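Transcriptional regulator (NtrC family) (Aquifex aeolicus, PDB 3DZD) probably activates transcription by sigma54 RNA polymerase, as an NtrC-family response regulator that couples a receiver domain to an AAA+ ATPase. Local coordinates at residues Ala195-Phe207 against Lys241-Gly255. Numbering follows the deposited sequence.
Sequences AESELFGHEKGAF and KLLRVLETGSFTRLG
The F200 ring takes K241 over one face and F251 at its edge. K241 CE stands over that face, offset toward the rim, 3.7 Å from the F200 ring centroid, a CH-pi contact. The ammonium adds a cation-pi interaction, with K241 NZ over the face and 4.1 Å from the F200 ring centroid. Bends at chi3 (56°) and chi4 fold the end of the lysine back across the ring. Against F251 the pair is an offset edge-to-face stack: the planes meet at 72°, and the edge of F200 is turned to the face of F251, F200 CD1 lying 3.5 Å from F251 CD1. V245 CG2 closes on F200 CE1 obliquely, and L218 of helix 217-220 touches F200, V245 and F251 alike. E196, its chain extended, crosses K241 at about a right angle; E196 OE2 to K241 NZ, at 4.0 Å, is too long for a salt bridge, and the carboxylate pairs instead with R237. Both segments belong to the sigma54-interaction, AAA+ domain of the P-loop NTPase clan. The sequence GAFTGA, beginning at G205, is the family's sigma54-contacting loop motif, and strand 201-202 leads into it from helix 195-200. That strand is tied to the chain following helix 236-248 by a single bridge between H202 and L254. L254 N donates to G201 O at 2.9 Å, nearly straight at 171°, while the return bond from E203 N to L254 O is weak. Beside this bridge the two methyls of L254 part: CD1 rests on S197, 3.7 Å from S197 CA, and CD2 lies near E196 CG. Farther along, A206 CB touches L254 CB, whereas R253 passes E203 CB and carries its guanidinium to a salt bridge with E219.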
ATOM      1  N   ALA A 195      -1.744  23.316   3.748  1.00 74.00           N
ATOM      2  CA  ALA A 195      -2.579  22.706   2.725  1.00 74.52           C
ATOM      3  C   ALA A 195      -1.946  22.843   1.344  1.00 68.39           C
ATOM      4  O   ALA A 195      -1.740  21.848   0.655  1.00 68.18           O
ATOM      5  CB  ALA A 195      -3.969  23.321   2.738  1.00 75.84           C
ATOM      6  N   GLU A 196      -1.630  24.074   0.949  1.00 70.75           N
ATOM      7  CA  GLU A 196      -1.024  24.322  -0.358  1.00 64.18           C
ATOM      8  C   GLU A 196       0.231  23.480  -0.583  1.00 59.89           C
ATOM      9  O   GLU A 196       0.602  23.192  -1.720  1.00 62.98           O
ATOM     10  CB  GLU A 196      -0.697  25.806  -0.531  1.00 68.26           C
ATOM     11  CG  GLU A 196       0.023  26.134  -1.830  1.00 63.24           C
ATOM     12  CD  GLU A 196       0.148  27.627  -2.069  1.00 73.60           C
ATOM     13  OE1 GLU A 196      -0.340  28.408  -1.225  1.00 75.57           O
ATOM     14  OE2 GLU A 196       0.735  28.020  -3.100  1.00 80.03           O
ATOM     15  N   SER A 197       0.878  23.087   0.507  1.00 62.17           N
ATOM     16  CA  SER A 197       2.083  22.273   0.432  1.00 65.16           C
ATOM     17  C   SER A 197       1.748  20.792   0.321  1.00 65.34           C
ATOM     18  O   SER A 197       2.418  20.042  -0.388  1.00 66.06           O
ATOM     19  CB  SER A 197       2.951  22.508   1.667  1.00 66.70           C
ATOM     20  OG  SER A 197       3.849  21.431   1.867  1.00 75.40           O
ATOM     21  N   GLU A 198       0.717  20.374   1.042  1.00 65.96           N
ATOM     22  CA  GLU A 198       0.263  18.991   0.998  1.00 64.47           C
ATOM     23  C   GLU A 198      -0.181  18.618  -0.406  1.00 60.70           C
ATOM     24  O   GLU A 198       0.021  17.491  -0.855  1.00 61.13           O
ATOM     25  CB  GLU A 198      -0.901  18.792   1.970  1.00 61.77           C
ATOM     26  CG  GLU A 198      -0.474  18.714   3.407  1.00 65.36           C
ATOM     27  CD  GLU A 198       0.266  17.434   3.701  1.00 78.37           C
ATOM     28  OE1 GLU A 198      -0.381  16.363   3.681  1.00 80.16           O
ATOM     29  OE2 GLU A 198       1.491  17.497   3.950  1.00 83.31           O
ATOM     30  N   LEU A 199      -0.791  19.575  -1.092  1.00 47.46           N
ATOM     31  CA  LEU A 199      -1.334  19.342  -2.421  1.00 52.07           C
ATOM     32  C   LEU A 199      -0.254  19.382  -3.494  1.00 52.23           C
ATOM     33  O   LEU A 199      -0.168  18.486  -4.336  1.00 48.25           O
ATOM     34  CB  LEU A 199      -2.397  20.396  -2.755  1.00 50.88           C
ATOM     35  CG  LEU A 199      -3.850  20.148  -2.356  1.00 56.72           C
ATOM     36  CD1 LEU A 199      -4.739  21.283  -2.862  1.00 57.96           C
ATOM     37  CD2 LEU A 199      -4.331  18.818  -2.903  1.00 51.71           C
ATOM     38  N   PHE A 200       0.556  20.436  -3.463  1.00 54.06           N
ATOM     39  CA  PHE A 200       1.496  20.724  -4.544  1.00 52.24           C
ATOM     40  C   PHE A 200       2.895  20.165  -4.313  1.00 51.81           C
ATOM     41  O   PHE A 200       3.703  20.098  -5.233  1.00 54.32           O
ATOM     42  CB  PHE A 200       1.562  22.231  -4.793  1.00 51.52           C
ATOM     43  CG  PHE A 200       0.285  22.801  -5.323  1.00 56.61           C
ATOM     44  CD1 PHE A 200       0.023  22.795  -6.684  1.00 53.55           C
ATOM     45  CD2 PHE A 200      -0.664  23.322  -4.464  1.00 55.02           C
ATOM     46  CE1 PHE A 200      -1.159  23.308  -7.178  1.00 54.45           C
ATOM     47  CE2 PHE A 200      -1.849  23.837  -4.949  1.00 56.87           C
ATOM     48  CZ  PHE A 200      -2.099  23.830  -6.309  1.00 55.44           C
ATOM     49  N   GLY A 201       3.180  19.756  -3.088  1.00 46.27           N
ATOM     50  CA  GLY A 201       4.507  19.280  -2.767  1.00 54.92           C
ATOM     51  C   GLY A 201       5.515  20.404  -2.867  1.00 54.12           C
ATOM     52  O   GLY A 201       5.207  21.494  -3.363  1.00 52.77           O
ATOM     53  N   HIS A 202       6.725  20.145  -2.390  1.00 86.64           N
ATOM     54  CA  HIS A 202       7.782  21.145  -2.431  1.00 93.20           C
ATOM     55  C   HIS A 202       9.070  20.528  -2.949  1.00 95.19           C
ATOM     56  O   HIS A 202       9.241  19.310  -2.927  1.00 91.24           O
ATOM     57  CB  HIS A 202       7.998  21.755  -1.046  1.00 90.19           C
ATOM     58  CG  HIS A 202       8.118  20.741   0.049  1.00 95.16           C
ATOM     59  ND1 HIS A 202       9.330  20.241   0.472  1.00100.26           N
ATOM     60  CD2 HIS A 202       7.176  20.134   0.808  1.00 97.51           C
ATOM     61  CE1 HIS A 202       9.131  19.369   1.444  1.00101.28           C
ATOM     62  NE2 HIS A 202       7.831  19.285   1.666  1.00105.60           N
ATOM     63  N   GLU A 203       9.977  21.372  -3.415  1.00153.36           N
ATOM     64  CA  GLU A 203      11.207  20.882  -4.002  1.00152.00           C
ATOM     65  C   GLU A 203      12.270  21.966  -3.998  1.00162.47           C
ATOM     66  O   GLU A 203      12.111  22.993  -4.656  1.00160.73           O
ATOM     67  CB  GLU A 203      10.935  20.380  -5.421  1.00148.78           C
ATOM     68  CG  GLU A 203      12.153  20.277  -6.306  1.00153.42           C
ATOM     69  CD  GLU A 203      12.291  21.476  -7.215  1.00151.46           C
ATOM     70  OE1 GLU A 203      11.267  22.155  -7.445  1.00144.20           O
ATOM     71  OE2 GLU A 203      13.414  21.735  -7.697  1.00159.37           O
ATOM     72  N   LYS A 204      13.335  21.732  -3.230  1.00150.09           N
ATOM     73  CA  LYS A 204      14.469  22.657  -3.120  1.00150.68           C
ATOM     74  C   LYS A 204      14.337  23.634  -1.943  1.00150.98           C
ATOM     75  O   LYS A 204      14.910  24.725  -1.961  1.00287.18           O
ATOM     76  CB  LYS A 204      14.700  23.410  -4.437  1.00151.10           C
ATOM     77  CG  LYS A 204      16.006  24.183  -4.512  1.00151.73           C
ATOM     78  CD  LYS A 204      16.151  24.880  -5.855  1.00152.14           C
ATOM     79  CE  LYS A 204      17.385  25.764  -5.882  1.00152.84           C
ATOM     80  NZ  LYS A 204      18.614  25.009  -5.512  1.00152.83           N
ATOM     81  N   GLY A 205      13.579  23.236  -0.925  1.00109.33           N
ATOM     82  CA  GLY A 205      13.472  24.010   0.304  1.00109.95           C
ATOM     83  C   GLY A 205      12.364  25.046   0.353  1.00106.40           C
ATOM     84  O   GLY A 205      12.573  26.155   0.843  1.00 99.30           O
ATOM     85  N   ALA A 206      11.182  24.689  -0.140  1.00168.58           N
ATOM     86  CA  ALA A 206      10.047  25.608  -0.140  1.00168.28           C
ATOM     87  C   ALA A 206       9.791  26.172   1.254  1.00164.38           C
ATOM     88  O   ALA A 206       9.568  27.371   1.420  1.00156.14           O
ATOM     89  CB  ALA A 206       8.801  24.922  -0.676  1.00161.84           C
ATOM     90  N   PHE A 207       9.817  25.296   2.253  1.00197.00           N
ATOM     91  CA  PHE A 207       9.686  25.719   3.640  1.00197.51           C
ATOM     92  C   PHE A 207      11.063  26.020   4.215  1.00199.15           C
ATOM     93  O   PHE A 207      12.077  25.589   3.668  1.00200.30           O
ATOM     94  CB  PHE A 207       8.965  24.653   4.468  1.00199.10           C
ATOM     95  CG  PHE A 207       7.498  24.543   4.161  1.00202.92           C
ATOM     96  CD1 PHE A 207       6.552  25.033   5.045  1.00202.58           C
ATOM     97  CD2 PHE A 207       7.065  23.961   2.983  1.00203.98           C
ATOM     98  CE1 PHE A 207       5.206  24.940   4.765  1.00203.98           C
ATOM     99  CE2 PHE A 207       5.719  23.864   2.698  1.00203.61           C
ATOM    100  CZ  PHE A 207       4.788  24.356   3.591  1.00202.80           C
ATOM    101  N   LYS A 241      -5.758  28.232  -6.894  1.00 51.74           N
ATOM    102  CA  LYS A 241      -4.736  27.344  -7.434  1.00 52.81           C
ATOM    103  C   LYS A 241      -5.311  25.995  -7.863  1.00 52.20           C
ATOM    104  O   LYS A 241      -5.022  25.508  -8.951  1.00 48.65           O
ATOM    105  CB  LYS A 241      -3.623  27.144  -6.405  1.00 51.63           C
ATOM    106  CG  LYS A 241      -2.807  28.407  -6.146  1.00 53.99           C
ATOM    107  CD  LYS A 241      -1.725  28.164  -5.106  1.00 57.07           C
ATOM    108  CE  LYS A 241      -0.813  27.016  -5.516  1.00 65.23           C
ATOM    109  NZ  LYS A 241      -0.270  27.219  -6.890  1.00 77.79           N
ATOM    110  N   LEU A 242      -6.118  25.397  -6.990  1.00 52.71           N
ATOM    111  CA  LEU A 242      -6.780  24.133  -7.275  1.00 50.11           C
ATOM    112  C   LEU A 242      -7.616  24.261  -8.545  1.00 54.13           C
ATOM    113  O   LEU A 242      -7.623  23.370  -9.393  1.00 52.58           O
ATOM    114  CB  LEU A 242      -7.666  23.736  -6.093  1.00 52.15           C
ATOM    115  CG  LEU A 242      -8.457  22.427  -6.173  1.00 55.82           C
ATOM    116  CD1 LEU A 242      -7.525  21.241  -6.371  1.00 47.25           C
ATOM    117  CD2 LEU A 242      -9.317  22.224  -4.915  1.00 50.77           C
ATOM    118  N   LEU A 243      -8.316  25.384  -8.673  1.00 44.50           N
ATOM    119  CA  LEU A 243      -9.132  25.642  -9.844  1.00 51.78           C
ATOM    120  C   LEU A 243      -8.279  25.561 -11.113  1.00 52.63           C
ATOM    121  O   LEU A 243      -8.628  24.871 -12.074  1.00 56.54           O
ATOM    122  CB  LEU A 243      -9.790  27.018  -9.743  1.00 52.65           C
ATOM    123  CG  LEU A 243     -10.614  27.395 -10.972  1.00 65.24           C
ATOM    124  CD1 LEU A 243     -11.800  26.445 -11.139  1.00 59.98           C
ATOM    125  CD2 LEU A 243     -11.075  28.832 -10.887  1.00 65.02           C
ATOM    126  N   ARG A 244      -7.154  26.267 -11.101  1.00 53.13           N
ATOM    127  CA  ARG A 244      -6.265  26.314 -12.252  1.00 57.89           C
ATOM    128  C   ARG A 244      -5.756  24.927 -12.643  1.00 56.61           C
ATOM    129  O   ARG A 244      -5.492  24.663 -13.821  1.00 56.85           O
ATOM    130  CB  ARG A 244      -5.097  27.268 -11.987  1.00 58.27           C
ATOM    131  CG  ARG A 244      -4.169  27.427 -13.171  1.00 75.41           C
ATOM    132  CD  ARG A 244      -3.440  28.759 -13.119  1.00 88.68           C
ATOM    133  NE  ARG A 244      -2.561  28.954 -14.270  1.00101.02           N
ATOM    134  CZ  ARG A 244      -2.989  29.093 -15.522  1.00109.28           C
ATOM    135  NH1 ARG A 244      -4.290  29.042 -15.794  1.00105.47           N
ATOM    136  NH2 ARG A 244      -2.114  29.272 -16.505  1.00109.46           N
ATOM    137  N   VAL A 245      -5.622  24.048 -11.653  1.00 55.78           N
ATOM    138  CA  VAL A 245      -5.241  22.657 -11.900  1.00 52.14           C
ATOM    139  C   VAL A 245      -6.373  21.887 -12.583  1.00 56.10           C
ATOM    140  O   VAL A 245      -6.149  21.163 -13.552  1.00 56.50           O
ATOM    141  CB  VAL A 245      -4.817  21.943 -10.599  1.00 47.96           C
ATOM    142  CG1 VAL A 245      -4.808  20.432 -10.785  1.00 40.43           C
ATOM    143  CG2 VAL A 245      -3.443  22.446 -10.143  1.00 45.11           C
ATOM    144  N   LEU A 246      -7.593  22.056 -12.087  1.00 58.14           N
ATOM    145  CA  LEU A 246      -8.743  21.423 -12.710  1.00 60.79           C
ATOM    146  C   LEU A 246      -8.879  21.863 -14.158  1.00 66.00           C
ATOM    147  O   LEU A 246      -9.279  21.078 -15.013  1.00 69.05           O
ATOM    148  CB  LEU A 246     -10.022  21.756 -11.948  1.00 61.29           C
ATOM    149  CG  LEU A 246     -10.050  21.331 -10.482  1.00 61.66           C
ATOM    150  CD1 LEU A 246     -11.432  21.545  -9.907  1.00 51.04           C
ATOM    151  CD2 LEU A 246      -9.640  19.877 -10.357  1.00 55.45           C
ATOM    152  N   GLU A 247      -8.531  23.117 -14.427  1.00 57.22           N
ATOM    153  CA  GLU A 247      -8.699  23.696 -15.757  1.00 64.84           C
ATOM    154  C   GLU A 247      -7.575  23.357 -16.738  1.00 66.21           C
ATOM    155  O   GLU A 247      -7.818  23.194 -17.935  1.00 61.23           O
ATOM    156  CB  GLU A 247      -8.838  25.212 -15.659  1.00 64.93           C
ATOM    157  CG  GLU A 247     -10.142  25.681 -15.064  1.00 67.08           C
ATOM    158  CD  GLU A 247     -10.145  27.173 -14.792  1.00 72.76           C
ATOM    159  OE1 GLU A 247      -9.149  27.843 -15.138  1.00 70.56           O
ATOM    160  OE2 GLU A 247     -11.141  27.673 -14.229  1.00 78.31           O
ATOM    161  N   THR A 248      -6.345  23.272 -16.238  1.00 64.60           N
ATOM    162  CA  THR A 248      -5.196  23.041 -17.114  1.00 65.69           C
ATOM    163  C   THR A 248      -4.759  21.583 -17.119  1.00 60.80           C
ATOM    164  O   THR A 248      -4.164  21.107 -18.084  1.00 68.67           O
ATOM    165  CB  THR A 248      -3.988  23.928 -16.733  1.00 59.40           C
ATOM    166  OG1 THR A 248      -3.563  23.618 -15.400  1.00 56.31           O
ATOM    167  CG2 THR A 248      -4.353  25.409 -16.819  1.00 67.95           C
ATOM    168  N   GLY A 249      -5.058  20.872 -16.039  1.00 58.54           N
ATOM    169  CA  GLY A 249      -4.627  19.496 -15.916  1.00 57.88           C
ATOM    170  C   GLY A 249      -3.137  19.376 -15.660  1.00 50.93           C
ATOM    171  O   GLY A 249      -2.573  18.291 -15.760  1.00 43.11           O
ATOM    172  N   SER A 250      -2.495  20.492 -15.331  1.00 58.25           N
ATOM    173  CA  SER A 250      -1.104  20.460 -14.890  1.00 55.77           C
ATOM    174  C   SER A 250      -0.881  21.391 -13.698  1.00 57.94           C
ATOM    175  O   SER A 250      -1.757  22.174 -13.336  1.00 61.99           O
ATOM    176  CB  SER A 250      -0.152  20.812 -16.036  1.00 61.93           C
ATOM    177  OG  SER A 250      -0.362  22.135 -16.496  1.00 68.06           O
ATOM    178  N   PHE A 251       0.289  21.292 -13.083  1.00 50.63           N
ATOM    179  CA  PHE A 251       0.656  22.193 -12.000  1.00 52.56           C
ATOM    180  C   PHE A 251       2.169  22.189 -11.792  1.00 52.68           C
ATOM    181  O   PHE A 251       2.905  21.502 -12.498  1.00 52.65           O
ATOM    182  CB  PHE A 251      -0.039  21.793 -10.697  1.00 46.17           C
ATOM    183  CG  PHE A 251       0.564  20.594 -10.038  1.00 43.60           C
ATOM    184  CD1 PHE A 251       1.568  20.739  -9.095  1.00 40.93           C
ATOM    185  CD2 PHE A 251       0.134  19.322 -10.365  1.00 47.18           C
ATOM    186  CE1 PHE A 251       2.136  19.639  -8.494  1.00 39.50           C
ATOM    187  CE2 PHE A 251       0.698  18.208  -9.765  1.00 45.01           C
ATOM    188  CZ  PHE A 251       1.695  18.365  -8.826  1.00 42.80           C
ATOM    189  N   THR A 252       2.627  22.954 -10.812  1.00 67.82           N
ATOM    190  CA  THR A 252       4.037  22.973 -10.463  1.00 62.78           C
ATOM    191  C   THR A 252       4.160  22.871  -8.953  1.00 62.41           C
ATOM    192  O   THR A 252       3.225  23.207  -8.229  1.00 60.65           O
ATOM    193  CB  THR A 252       4.706  24.258 -10.961  1.00 68.03           C
ATOM    194  OG1 THR A 252       4.001  25.393 -10.444  1.00 74.43           O
ATOM    195  CG2 THR A 252       4.674  24.310 -12.480  1.00 66.08           C
ATOM    196  N   ARG A 253       5.299  22.388  -8.474  1.00 58.39           N
ATOM    197  CA  ARG A 253       5.510  22.300  -7.038  1.00 56.67           C
ATOM    198  C   ARG A 253       5.748  23.681  -6.437  1.00 63.44           C
ATOM    199  O   ARG A 253       5.888  24.675  -7.160  1.00 58.43           O
ATOM    200  CB  ARG A 253       6.686  21.384  -6.725  1.00 59.78           C
ATOM    201  CG  ARG A 253       6.448  19.930  -7.105  1.00 65.30           C
ATOM    202  CD  ARG A 253       7.526  19.046  -6.519  1.00 63.39           C
ATOM    203  NE  ARG A 253       7.275  17.623  -6.723  1.00 60.15           N
ATOM    204  CZ  ARG A 253       7.714  16.930  -7.768  1.00 69.95           C
ATOM    205  NH1 ARG A 253       8.416  17.533  -8.721  1.00 72.34           N
ATOM    206  NH2 ARG A 253       7.448  15.634  -7.863  1.00 67.06           N
ATOM    207  N   LEU A 254       5.768  23.743  -5.111  1.00 67.31           N
ATOM    208  CA  LEU A 254       6.180  24.959  -4.426  1.00 70.31           C
ATOM    209  C   LEU A 254       7.690  25.083  -4.558  1.00 70.39           C
ATOM    210  O   LEU A 254       8.440  24.259  -4.030  1.00 70.46           O
ATOM    211  CB  LEU A 254       5.784  24.925  -2.945  1.00 71.51           C
ATOM    212  CG  LEU A 254       4.294  24.858  -2.597  1.00 72.49           C
ATOM    213  CD1 LEU A 254       4.096  25.037  -1.094  1.00 60.30           C
ATOM    214  CD2 LEU A 254       3.477  25.890  -3.389  1.00 71.29           C
ATOM    215  N   GLY A 255       8.132  26.106  -5.279  1.00 85.89           N
ATOM    216  CA  GLY A 255       9.551  26.366  -5.429  1.00 86.82           C
ATOM    217  C   GLY A 255      10.106  25.907  -6.758  1.00 87.50           C
ATOM    218  O   GLY A 255      11.198  26.313  -7.151  1.00 95.84           O
TER